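Local structure of post-proline cleaving enzyme (Rickettsia typhi, 4HVT) at residues 43-49 against 673-677; 264-268 against 606-610; 372-376 against 387-392. The protein is probably a serine-type oligopeptidase that hydrolyses peptide bonds on the carboxyl side of proline. All blocks are in the same frame, centred on the assembly; numbering follows the deposited sequence. Where two conformers were deposited one is given.

Interaction 1: 43-49 against 673-677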
loop_
_atom_site.group_PDB
_atom_site.type_symbol
_atom_site.label_atom_id
_atom_site.label_comp_id
_atom_site.label_asym_id
_atom_site.label_seq_id
_atom_site.Cartn_x
_atom_site.Cartn_y
_atom_site.Cartn_z
ATOM N N THR A 43 3.607 -26.770 -0.014
ATOM C CA THR A 43 3.204 -25.960 -1.170
ATOM C C THR A 43 2.902 -26.847 -2.382
ATOM O O THR A 43 1.913 -26.631 -3.060
ATOM C CB THR A 43 4.296 -24.961 -1.513
ATOM O OG1 THR A 43 4.439 -24.079 -0.397
ATOM C CG2 THR A 43 4.001 -24.191 -2.757
ATOM N N SER A 44 3.771 -27.816 -2.643
ATOM C CA SER A 44 3.556 -28.727 -3.769
ATOM C C SER A 44 2.271 -29.530 -3.580
ATOM O O SER A 44 1.462 -29.614 -4.503
ATOM C CB SER A 44 4.763 -29.640 -3.954
ATOM O OG SER A 44 5.874 -28.840 -4.292
ATOM N N LYS A 45 2.062 -30.074 -2.390
ATOM C CA LYS A 45 0.818 -30.814 -2.112
ATOM C C LYS A 45 -0.368 -29.910 -2.403
ATOM O O LYS A 45 -1.372 -30.380 -3.008
ATOM C CB LYS A 45 0.754 -31.271 -0.652
ATOM N N THR A 46 -0.258 -28.639 -1.974
ATOM C CA THR A 46 -1.375 -27.713 -2.108
ATOM C C THR A 46 -1.632 -27.424 -3.566
ATOM O O THR A 46 -2.789 -27.484 -4.017
ATOM C CB THR A 46 -1.194 -26.411 -1.328
ATOM O OG1 THR A 46 -1.358 -26.690 0.056
ATOM C CG2 THR A 46 -2.225 -25.384 -1.744
ATOM N N GLU A 47 -0.571 -27.173 -4.321
ATOM C CA GLU A 47 -0.756 -26.789 -5.721
ATOM C C GLU A 47 -1.354 -27.956 -6.511
ATOM O O GLU A 47 -2.307 -27.763 -7.279
ATOM C CB GLU A 47 0.539 -26.255 -6.354
ATOM C CG GLU A 47 0.877 -24.834 -5.935
ATOM C CD GLU A 47 1.802 -24.147 -6.922
ATOM O OE1 GLU A 47 2.860 -24.729 -7.262
ATOM O OE2 GLU A 47 1.463 -23.028 -7.365
ATOM N N LYS A 48 -0.855 -29.163 -6.278
ATOM C CA LYS A 48 -1.404 -30.360 -6.918
ATOM C C LYS A 48 -2.898 -30.550 -6.564
ATOM O O LYS A 48 -3.709 -30.871 -7.434
ATOM C CB LYS A 48 -0.542 -31.576 -6.546
ATOM N N ALA A 49 -3.272 -30.325 -5.307
ATOM C CA ALA A 49 -4.681 -30.407 -4.911
ATOM C C ALA A 49 -5.593 -29.390 -5.589
ATOM O O ALA A 49 -6.718 -29.703 -5.968
ATOM C CB ALA A 49 -4.806 -30.286 -3.403
ATOM N N TYR A 673 -4.775 -25.280 3.173
ATOM C CA TYR A 673 -4.020 -25.161 1.945
ATOM C C TYR A 673 -2.956 -24.126 2.296
ATOM O O TYR A 673 -3.256 -23.164 2.974
ATOM C CB TYR A 673 -4.956 -24.703 0.769
ATOM C CG TYR A 673 -5.965 -25.788 0.399
ATOM C CD1 TYR A 673 -5.640 -26.738 -0.537
ATOM C CD2 TYR A 673 -7.227 -25.863 1.007
ATOM C CE1 TYR A 673 -6.518 -27.764 -0.863
ATOM C CE2 TYR A 673 -8.108 -26.894 0.695
ATOM C CZ TYR A 673 -7.747 -27.818 -0.252
ATOM O OH TYR A 673 -8.596 -28.846 -0.605
ATOM N N PHE A 674 -1.727 -24.385 1.899
ATOM C CA PHE A 674 -0.569 -23.572 2.236
ATOM C C PHE A 674 0.269 -23.341 0.997
ATOM O O PHE A 674 0.580 -24.298 0.294
ATOM C CB PHE A 674 0.220 -24.307 3.309
ATOM C CG PHE A 674 1.491 -23.628 3.714
ATOM C CD1 PHE A 674 1.457 -22.608 4.652
ATOM C CD2 PHE A 674 2.696 -23.950 3.100
ATOM C CE1 PHE A 674 2.622 -21.928 5.023
ATOM C CE2 PHE A 674 3.878 -23.299 3.477
ATOM C CZ PHE A 674 3.838 -22.281 4.431
ATOM N N LEU A 675 0.709 -22.086 0.790
ATOM C CA LEU A 675 1.506 -21.686 -0.362
ATOM C C LEU A 675 2.612 -20.755 0.141
ATOM O O LEU A 675 2.336 -19.612 0.602
ATOM C CB LEU A 675 0.666 -20.938 -1.398
ATOM C CG LEU A 675 -0.436 -21.756 -2.098
ATOM C CD1 LEU A 675 -1.291 -20.797 -2.840
ATOM C CD2 LEU A 675 0.179 -22.711 -3.072
ATOM N N GLU A 676 3.842 -21.224 0.009
ATOM C CA GLU A 676 4.996 -20.440 0.390
ATOM C C GLU A 676 5.739 -20.042 -0.882
ATOM O O GLU A 676 6.219 -20.900 -1.610
ATOM C CB GLU A 676 5.918 -21.164 1.359
ATOM C CG GLU A 676 7.161 -20.278 1.644
ATOM C CD GLU A 676 7.909 -20.593 2.881
ATOM O OE1 GLU A 676 9.065 -21.092 2.740
ATOM O OE2 GLU A 676 7.353 -20.431 3.990
ATOM N N SER A 677 5.795 -18.750 -1.165
ATOM C CA SER A 677 6.532 -18.230 -2.309
ATOM C C SER A 677 7.966 -17.929 -2.048
ATOM O O SER A 677 8.265 -17.300 -1.043
ATOM C CB SER A 677 5.893 -16.964 -2.885
ATOM O OG SER A 677 6.829 -16.308 -3.759
HETATM O O HOH W 1 7.583 -23.285 -0.956
#
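Two threonines one helical turn apart, Thr43 and Thr46, offer their hydroxyls to two outward-facing amides of a strand. Glu676 N donates to Thr43 OG1 at 2.9 Å, and Phe674 N donates to Thr46 OG1 at 3.0 Å in an almost linear bond. Both hydroxyls also bond to a carbonyl of the preceding helical turn, Thr43 OG1 to Ala39 O and Thr46 OG1 to Arg42 O. The m rotamer suits this double use: the proton is spent inside the helix and a lone pair remains to accept from the strand. Thr43 OG1 takes a further, longer bond from water 1 (3.3 Å), which also donates to Glu676 O at 2.8 Å. The carbonyl of Phe674 receives a weaker CA-H...O contact, with Thr43 CA 3.4 Å from Phe674 O.

Strand 672-677 is the last strand of the mixed sheet of an α/β-hydrolase domain. Tyr673 and Leu675 bond through their backbones to strand 640-646, so Phe674 and Glu676 present their amides on the other edge, which helix 34-51 covers. The helix thus belongs spatially to the catalytic domain although it precedes the propeller in sequence.

Apolar groups fill in beside the bonds. Leu675 CD2 lies 3.8 Å from Thr46 CG2 and 3.6 Å from the aliphatic Glu47 CG, while Ala49 CB, small enough to fit close in, meets the edge of the tyrosine ring at Tyr673 CE1 (4.0 Å). The carboxylates are satisfied by partners outside the two segments: Glu47 OE2 accepts from Asn693 and Asn697, and Glu676 OE2 forms a salt bridge with Arg658.

Interaction 2: 264-268 against 606-610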
loop_
_atom_site.group_PDB
_atom_site.type_symbol
_atom_site.label_atom_id
_atom_site.label_comp_id
_atom_site.label_asym_id
_atom_site.label_seq_id
_atom_site.Cartn_x
_atom_site.Cartn_y
_atom_site.Cartn_z
ATOM N N LYS A 264 9.473 7.998 15.092
ATOM C CA LYS A 264 9.838 7.495 16.426
ATOM C C LYS A 264 9.101 6.192 16.767
ATOM O O LYS A 264 9.711 5.216 17.234
ATOM C CB LYS A 264 9.505 8.542 17.475
ATOM C CG LYS A 264 10.052 9.945 17.203
ATOM C CD LYS A 264 9.472 10.925 18.250
ATOM C CE LYS A 264 10.094 10.674 19.620
ATOM N NZ LYS A 264 9.343 11.364 20.718
ATOM N N ASP A 265 7.799 6.196 16.615
ATOM C CA ASP A 265 6.949 5.062 17.081
ATOM C C ASP A 265 5.776 4.714 16.165
ATOM O O ASP A 265 4.755 4.143 16.607
ATOM C CB ASP A 265 6.463 5.387 18.490
ATOM C CG ASP A 265 5.415 6.501 18.516
ATOM O OD1 ASP A 265 5.079 7.041 17.466
ATOM O OD2 ASP A 265 4.894 6.796 19.623
ATOM N N PHE A 266 5.986 4.969 14.872
ATOM C CA PHE A 266 5.041 4.751 13.795
ATOM C C PHE A 266 4.158 5.995 13.542
ATOM O O PHE A 266 3.969 6.373 12.376
ATOM C CB PHE A 266 4.196 3.493 13.950
ATOM C CG PHE A 266 3.710 2.973 12.634
ATOM C CD1 PHE A 266 4.521 2.153 11.883
ATOM C CD2 PHE A 266 2.477 3.364 12.149
ATOM C CE1 PHE A 266 4.083 1.714 10.628
ATOM C CE2 PHE A 266 2.035 2.929 10.886
ATOM C CZ PHE A 266 2.831 2.076 10.174
ATOM N N TYR A 267 3.630 6.610 14.611
ATOM C CA TYR A 267 2.687 7.757 14.510
ATOM C C TYR A 267 3.271 9.089 14.898
ATOM O O TYR A 267 2.785 10.136 14.441
ATOM C CB TYR A 267 1.414 7.493 15.345
ATOM C CG TYR A 267 0.638 6.317 14.790
ATOM C CD1 TYR A 267 -0.064 6.403 13.606
ATOM C CD2 TYR A 267 0.699 5.072 15.438
ATOM C CE1 TYR A 267 -0.717 5.293 13.070
ATOM C CE2 TYR A 267 0.052 3.959 14.906
ATOM C CZ TYR A 267 -0.658 4.083 13.719
ATOM O OH TYR A 267 -1.289 2.945 13.188
ATOM N N ASN A 268 4.356 9.104 15.678
ATOM C CA ASN A 268 5.016 10.346 16.087
ATOM C C ASN A 268 6.411 10.487 15.500
ATOM O O ASN A 268 7.081 9.495 15.286
ATOM C CB ASN A 268 5.120 10.422 17.627
ATOM C CG ASN A 268 3.749 10.497 18.281
ATOM O OD1 ASN A 268 3.096 11.552 18.288
ATOM N ND2 ASN A 268 3.321 9.396 18.835
ATOM N N SER A 606 8.080 -2.235 14.666
ATOM C CA SER A 606 7.437 -1.006 14.173
ATOM C C SER A 606 5.968 -0.839 14.575
ATOM O O SER A 606 5.439 0.245 14.555
ATOM C CB SER A 606 7.724 -0.844 12.711
ATOM O OG SER A 606 7.077 -1.756 12.013
ATOM N N TRP A 607 5.310 -1.913 14.972
ATOM C CA TRP A 607 3.876 -1.900 15.222
ATOM C C TRP A 607 3.438 -2.042 16.672
ATOM O O TRP A 607 2.259 -2.285 16.924
ATOM C CB TRP A 607 3.206 -2.973 14.379
ATOM C CG TRP A 607 3.638 -2.925 12.926
ATOM C CD1 TRP A 607 3.576 -1.831 12.079
ATOM C CD2 TRP A 607 4.217 -4.006 12.154
ATOM N NE1 TRP A 607 4.064 -2.179 10.853
ATOM C CE2 TRP A 607 4.513 -3.472 10.884
ATOM C CE3 TRP A 607 4.545 -5.357 12.432
ATOM C CZ2 TRP A 607 5.083 -4.219 9.874
ATOM C CZ3 TRP A 607 5.159 -6.125 11.434
ATOM C CH2 TRP A 607 5.402 -5.525 10.123
ATOM N N VAL A 608 4.337 -1.804 17.607
ATOM C CA VAL A 608 3.972 -1.870 18.984
ATOM C C VAL A 608 2.824 -0.910 19.327
ATOM O O VAL A 608 1.996 -1.191 20.175
ATOM C CB VAL A 608 5.207 -1.622 19.878
ATOM C CG1 VAL A 608 4.743 -1.501 21.309
ATOM C CG2 VAL A 608 6.190 -2.784 19.719
ATOM N N THR A 609 2.787 0.277 18.703
ATOM C CA THR A 609 1.716 1.229 18.981
ATOM C C THR A 609 0.418 0.858 18.303
ATOM O O THR A 609 -0.629 1.432 18.647
ATOM C CB THR A 609 2.140 2.679 18.594
ATOM O OG1 THR A 609 2.526 2.698 17.212
ATOM C CG2 THR A 609 3.252 3.161 19.472
ATOM N N GLU A 610 0.444 -0.079 17.348
ATOM C CA GLU A 610 -0.763 -0.574 16.714
ATOM C C GLU A 610 -1.394 -1.713 17.529
ATOM O O GLU A 610 -2.596 -1.774 17.617
ATOM C CB GLU A 610 -0.540 -1.015 15.261
ATOM C CG GLU A 610 -1.820 -1.374 14.538
ATOM C CD GLU A 610 -2.745 -0.224 14.202
ATOM O OE1 GLU A 610 -2.338 0.935 14.497
ATOM O OE2 GLU A 610 -3.877 -0.492 13.642
HETATM O O HOH W 2 5.354 1.180 17.237
#
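Thr609, Phe266 and Tyr267 carry most of this meeting between a hairpin loop of the β-propeller, joining strands 257-263 and 269-275, and the start of helix 608-611 in the catalytic domain. Thr609 loses the most surface. Its hydroxyl donates to the backbone carbonyl of the loop, Thr609 OG1 to Asp265 O at 2.7 Å, and it also lies beside the edge of the Tyr267 ring. Water 2 bridges the two segments, donating to Asp265 O (3.1 Å) and Ser606 O (2.8 Å) and accepting from Thr609 N (3.1 Å).

The CA-to-CB bond of Phe266 points toward segment 606-610, and its ring lies against the backbone there, with Phe266 CD1 3.4 Å from Ser606 O. The edge of Trp607 meets the face of the Phe266 ring in an offset edge-to-face pair, centroids 5.5 Å apart and planes at 61°, and Phe488 meets both rings. In well-studied prolyl oligopeptidases the corresponding tryptophan lines the pocket for the substrate proline, so Phe266 probably packs close to that pocket here.

Tyr267 reaches far enough for its phenol to donate to a carboxylate, Tyr267 OH to Glu610 OE1 at 2.6 Å. Glu610 OE1 is also bonded to His527, and OE2 forms a salt bridge with Arg535. The loop is shaped by Asp265, whose short carboxylate accepts from Tyr267 N (OD1, 3.2 Å) in an Asx turn and from Asn268 N (OD1, 2.8 Å).

With neutral hydroxyls donating to a carbonyl and to a carboxylate whose charge Arg535 meets, specific hydrogen bonds join propeller loop and catalytic domain beside the aromatic packing.

Interaction 3: 372-376 against 387-392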
loop_
_atom_site.group_PDB
_atom_site.type_symbol
_atom_site.label_atom_id
_atom_site.label_comp_id
_atom_site.label_asym_id
_atom_site.label_seq_id
_atom_site.Cartn_x
_atom_site.Cartn_y
_atom_site.Cartn_z
ATOM N N ALA A 372 -15.503 9.754 -3.102
ATOM C CA ALA A 372 -14.495 10.776 -3.411
ATOM C C ALA A 372 -15.110 12.140 -3.779
ATOM O O ALA A 372 -16.132 12.216 -4.493
ATOM C CB ALA A 372 -13.560 10.333 -4.530
ATOM N N LYS A 373 -14.463 13.166 -3.257
ATOM C CA LYS A 373 -14.812 14.573 -3.525
ATOM C C LYS A 373 -13.517 15.313 -3.749
ATOM O O LYS A 373 -12.540 15.098 -3.017
ATOM C CB LYS A 373 -15.539 15.171 -2.329
ATOM C CG LYS A 373 -16.811 14.413 -1.929
ATOM C CD LYS A 373 -17.928 14.476 -2.993
ATOM C CE LYS A 373 -19.046 13.484 -2.693
ATOM N NZ LYS A 373 -20.194 13.512 -3.646
ATOM N N VAL A 374 -13.528 16.233 -4.706
ATOM C CA VAL A 374 -12.341 16.982 -5.065
ATOM C C VAL A 374 -12.655 18.470 -5.298
ATOM O O VAL A 374 -13.653 18.826 -5.904
ATOM C CB VAL A 374 -11.731 16.396 -6.373
ATOM C CG1 VAL A 374 -10.455 17.113 -6.795
ATOM C CG2 VAL A 374 -11.424 14.929 -6.214
ATOM N N VAL A 375 -11.753 19.323 -4.846
ATOM C CA VAL A 375 -11.766 20.751 -5.142
ATOM C C VAL A 375 -10.345 21.157 -5.552
ATOM O O VAL A 375 -9.389 20.475 -5.285
ATOM C CB VAL A 375 -12.157 21.660 -3.932
ATOM C CG1 VAL A 375 -13.560 21.376 -3.456
ATOM C CG2 VAL A 375 -11.152 21.571 -2.787
ATOM N N THR A 376 -10.287 22.256 -6.304
ATOM C CA THR A 376 -9.045 22.902 -6.675
ATOM C C THR A 376 -9.031 24.334 -6.187
ATOM O O THR A 376 -10.047 24.997 -6.086
ATOM C CB THR A 376 -8.729 22.868 -8.204
ATOM O OG1 THR A 376 -9.637 23.700 -8.935
ATOM C CG2 THR A 376 -8.788 21.453 -8.759
ATOM N N PRO A 387 -12.038 27.631 -3.116
ATOM C CA PRO A 387 -11.965 26.405 -3.930
ATOM C C PRO A 387 -13.112 26.252 -4.941
ATOM O O PRO A 387 -14.182 26.836 -4.750
ATOM C CB PRO A 387 -11.992 25.306 -2.914
ATOM C CG PRO A 387 -11.477 25.949 -1.656
ATOM C CD PRO A 387 -11.991 27.332 -1.671
ATOM N N VAL A 388 -12.801 25.596 -6.044
ATOM C CA VAL A 388 -13.784 25.288 -7.110
ATOM C C VAL A 388 -14.014 23.763 -7.057
ATOM O O VAL A 388 -13.050 22.977 -7.090
ATOM C CB VAL A 388 -13.248 25.694 -8.500
ATOM C CG1 VAL A 388 -14.269 25.324 -9.610
ATOM C CG2 VAL A 388 -12.967 27.171 -8.570
ATOM N N VAL A 389 -15.277 23.349 -6.972
ATOM C CA VAL A 389 -15.594 21.932 -6.974
ATOM C C VAL A 389 -15.241 21.306 -8.330
ATOM O O VAL A 389 -15.641 21.831 -9.389
ATOM C CB VAL A 389 -17.105 21.683 -6.661
ATOM C CG1 VAL A 389 -17.465 20.265 -6.939
ATOM C CG2 VAL A 389 -17.403 22.043 -5.215
ATOM N N LEU A 390 -14.572 20.150 -8.303
ATOM C CA LEU A 390 -14.363 19.373 -9.519
ATOM C C LEU A 390 -15.375 18.222 -9.522
ATOM O O LEU A 390 -15.231 17.272 -8.735
ATOM C CB LEU A 390 -12.943 18.858 -9.577
ATOM C CG LEU A 390 -12.532 18.090 -10.836
ATOM C CD1 LEU A 390 -12.648 18.963 -12.077
ATOM C CD2 LEU A 390 -11.137 17.551 -10.682
ATOM N N LYS A 391 -16.398 18.334 -10.367
ATOM C CA LYS A 391 -17.528 17.393 -10.338
ATOM C C LYS A 391 -17.038 16.057 -10.898
ATOM O O LYS A 391 -16.347 16.027 -11.923
ATOM C CB LYS A 391 -18.692 17.987 -11.186
ATOM N N LEU A 392 -17.261 14.982 -10.175
ATOM C CA LEU A 392 -16.837 13.653 -10.619
ATOM C C LEU A 392 -18.016 12.886 -11.254
ATOM O O LEU A 392 -18.917 12.544 -10.544
ATOM C CB LEU A 392 -16.306 12.894 -9.413
ATOM C CG LEU A 392 -15.110 13.577 -8.717
ATOM C CD1 LEU A 392 -14.536 12.734 -7.611
ATOM C CD2 LEU A 392 -14.005 13.988 -9.679
HETATM O O HOH W 3 -15.987 16.598 -6.206
HETATM O O HOH W 4 -11.974 22.241 -9.733
#
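This is an antiparallel pairing of neighbouring strands in one propeller blade: strand 371-380 is joined along one edge by strand 388-390, while its other edge bonds to strand 362-368. Thr376 and Val388 form a hydrogen-bonded pair, with Thr376 N to Val388 O at 3.0 Å and Val388 N to Thr376 O at 2.8 Å. Leu390 N adds a bond to Val374 O at 2.9 Å. Farther along, water 3 bridges the strands, accepting from Val374 N (2.9 Å) and donating to Leu390 O (2.7 Å).

Val374, Thr376, Val388 and Leu390 point to one face, Val375 and Val389 to the other; β-branched residues suit the extended backbone. Val374 CG1 packs on Leu390 CD2 at 4.0 Å. Leu392 reaches back so that its CD1 lies 4.0 Å from Ala372 CB, and Ala372, Val374 and Leu392 all touch Phe399 of strand 398-402. A twisted antiparallel blade whose apolar side chains pack against the next blade is the hallmark of the β-propeller.

The three contacts sample the two-domain architecture. Interaction 1 lies in the catalytic domain, interaction 3 in the propeller, and interaction 2 joins the two. Interactions 1 and 3 are on opposite sides of the chain's centre, their centres about 47 Å apart; the centre of interaction 2 is about 34 Å from that of interaction 1 and 33 Å from that of interaction 3, and none touches another. Along the chain they are nested, 3 within 2 within 1. Of the side chains in these contacts, Trp607 in interaction 2 lies near, without touching, the probable triad Ser566, Asp649 and His682; the strand of interaction 1 leads into the segment holding that histidine.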